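Local coordinates for protein Mto2 (Schizosaccharomyces pombe, PDB 6GDJ) that promotes, together with Mto1, nucleation of at least a subset of cytoplasmic microtubules by recruiting the gamma-tubulin complex to organizing centres, here seen as its twin-cysteine dimerisation domain, at residues A[10-15]-A[58-63]. Residues are numbered along the deposited sequence; the frame is centred on the assembly and turned at random.
Sequences QTALMR and LCLGLV
Small residues at the point of closest backbone approach let two helices of the Mto2 dimerisation domain lie side by side, and Cys59 illustrates how. Cys59 CA lies 5.6 Å from Ala12 CA, while the axes of 10-15 and 58-63 come within 8.4 Å and run in nearly the same direction, 26° apart. Traced outward, Cys59 first sets its CB against Ala12, 3.7 Å from the Ala12 CB and equally near the Ala12 carbonyl oxygen. The next atom, SG, is anti to its own carbonyl carbon (chi1 -74°) and slides along the backbone of the partner helix, reaching Leu13 CA at 3.9 Å. The Leu13 CB is also in touch with this sulfur, although the bond from CA to CB points away from 58-63 overall.

On the other flank of Ala12, Leu60 uses a single methyl for two jobs. Its CD2 rests 3.8 Å from Ala12 CB and also meets Arg15 NH1 at 3.5 Å. The arginine chain, bent at chi3 (67°), crosses the leucine obliquely; because CD2 is a methyl with no lone pair, NH1 meets it by van der Waals contact at the exposed margin. Arg15 NH2 hydrogen-bonds a glycerol, probably from the crystallisation liquor. One turn on from Cys59, Val63 CG2 lies 4.2 Å from Arg15 C, a looser touch.

The interface thus joins helix 5-17 to the long helix 46-72 by apolar packing. Helix 23-42 closes the buried side, with Val29 against Cys59 and Glu30 and Val33 against Leu13, while Leu58 and Leu62 of helix 46-72 pack on Leu58 and Ile25 of the second subunit.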
loop_
_atom_site.group_PDB
_atom_site.type_symbol
_atom_site.label_atom_id
_atom_site.label_comp_id
_atom_site.label_asym_id
_atom_site.label_seq_id
_atom_site.Cartn_x
_atom_site.Cartn_y
_atom_site.Cartn_z
ATOM N N GLN A 10 -5.214 -11.051 1.289
ATOM C CA GLN A 10 -4.269 -12.068 1.748
ATOM C C GLN A 10 -3.718 -12.816 0.543
ATOM O O GLN A 10 -2.505 -13.051 0.441
ATOM C CB GLN A 10 -4.992 -13.030 2.729
ATOM C CG GLN A 10 -4.272 -14.245 3.210
ATOM N N THR A 11 -4.578 -13.266 -0.385
ATOM C CA THR A 11 -4.080 -14.022 -1.548
ATOM C C THR A 11 -3.107 -13.209 -2.399
ATOM O O THR A 11 -2.073 -13.663 -2.849
ATOM C CB THR A 11 -5.269 -14.514 -2.377
ATOM O OG1 THR A 11 -6.017 -15.427 -1.569
ATOM C CG2 THR A 11 -4.806 -15.196 -3.693
ATOM N N ALA A 12 -3.473 -11.920 -2.633
ATOM C CA ALA A 12 -2.627 -11.075 -3.415
ATOM C C ALA A 12 -1.256 -10.823 -2.784
ATOM O O ALA A 12 -0.252 -10.846 -3.507
ATOM C CB ALA A 12 -3.331 -9.735 -3.678
ATOM N N LEU A 13 -1.216 -10.677 -1.458
ATOM C CA LEU A 13 0.078 -10.535 -0.778
ATOM C C LEU A 13 0.906 -11.808 -0.875
ATOM O O LEU A 13 2.088 -11.764 -1.142
ATOM C CB LEU A 13 -0.136 -10.173 0.656
ATOM C CG LEU A 13 1.122 -10.112 1.519
ATOM C CD1 LEU A 13 2.135 -9.145 0.949
ATOM C CD2 LEU A 13 0.719 -9.816 2.930
ATOM N N MET A 14 0.239 -12.942 -0.700
ATOM C CA MET A 14 0.959 -14.206 -0.802
ATOM C C MET A 14 1.579 -14.364 -2.196
ATOM O O MET A 14 2.708 -14.850 -2.343
ATOM C CB MET A 14 0.003 -15.345 -0.469
ATOM C CG MET A 14 -0.320 -15.415 1.001
ATOM S SD MET A 14 -1.537 -16.648 1.487
ATOM C CE MET A 14 -0.583 -18.078 1.223
ATOM N N ARG A 15 0.814 -13.987 -3.254
ATOM C CA ARG A 15 1.351 -13.998 -4.576
ATOM C C ARG A 15 2.569 -13.046 -4.712
ATOM O O ARG A 15 3.586 -13.406 -5.279
ATOM C CB ARG A 15 0.284 -13.759 -5.602
ATOM C CG ARG A 15 -0.735 -14.871 -5.667
ATOM C CD ARG A 15 -1.858 -14.517 -6.650
ATOM N NE ARG A 15 -1.404 -14.456 -8.027
ATOM C CZ ARG A 15 -2.025 -13.760 -8.992
ATOM N NH1 ARG A 15 -3.163 -13.164 -8.753
ATOM N NH2 ARG A 15 -1.508 -13.711 -10.173
ATOM N N LEU A 58 -2.943 -3.133 -5.053
ATOM C CA LEU A 58 -1.568 -2.702 -5.025
ATOM C C LEU A 58 -0.604 -3.908 -5.199
ATOM O O LEU A 58 0.335 -3.882 -5.984
ATOM C CB LEU A 58 -1.300 -2.019 -3.692
ATOM C CG LEU A 58 0.185 -1.683 -3.511
ATOM C CD1 LEU A 58 0.795 -0.840 -4.577
ATOM C CD2 LEU A 58 0.342 -1.061 -2.161
ATOM N N CYS A 59 -0.907 -4.952 -4.440
ATOM C CA CYS A 59 -0.095 -6.175 -4.493
ATOM C C CYS A 59 -0.115 -6.754 -5.898
ATOM O O CYS A 59 0.902 -7.164 -6.415
ATOM C CB CYS A 59 -0.604 -7.194 -3.483
ATOM S SG CYS A 59 -0.192 -6.808 -1.765
ATOM N N LEU A 60 -1.295 -6.763 -6.504
ATOM C CA LEU A 60 -1.397 -7.293 -7.872
ATOM C C LEU A 60 -0.702 -6.427 -8.931
ATOM O O LEU A 60 -0.141 -6.883 -9.907
ATOM C CB LEU A 60 -2.855 -7.537 -8.234
ATOM C CG LEU A 60 -3.583 -8.630 -7.416
ATOM C CD1 LEU A 60 -5.031 -8.753 -7.904
ATOM C CD2 LEU A 60 -2.775 -9.917 -7.433
ATOM N N GLY A 61 -0.667 -5.097 -8.687
ATOM C CA GLY A 61 0.039 -4.231 -9.592
ATOM C C GLY A 61 1.523 -4.410 -9.469
ATOM O O GLY A 61 2.221 -4.421 -10.459
ATOM N N LEU A 62 1.994 -4.640 -8.209
ATOM C CA LEU A 62 3.417 -4.980 -8.007
ATOM C C LEU A 62 3.815 -6.332 -8.628
ATOM O O LEU A 62 4.854 -6.462 -9.248
ATOM C CB LEU A 62 3.774 -4.962 -6.509
ATOM C CG LEU A 62 3.706 -3.580 -5.858
ATOM C CD1 LEU A 62 3.698 -3.732 -4.370
ATOM C CD2 LEU A 62 4.876 -2.722 -6.347
ATOM N N VAL A 63 2.877 -7.269 -8.593
ATOM C CA VAL A 63 3.066 -8.557 -9.298
ATOM C C VAL A 63 3.176 -8.334 -10.814
ATOM O O VAL A 63 4.065 -8.833 -11.455
ATOM C CB VAL A 63 1.903 -9.549 -8.983
ATOM C CG1 VAL A 63 1.840 -10.674 -10.009
ATOM C CG2 VAL A 63 1.996 -10.073 -7.566
#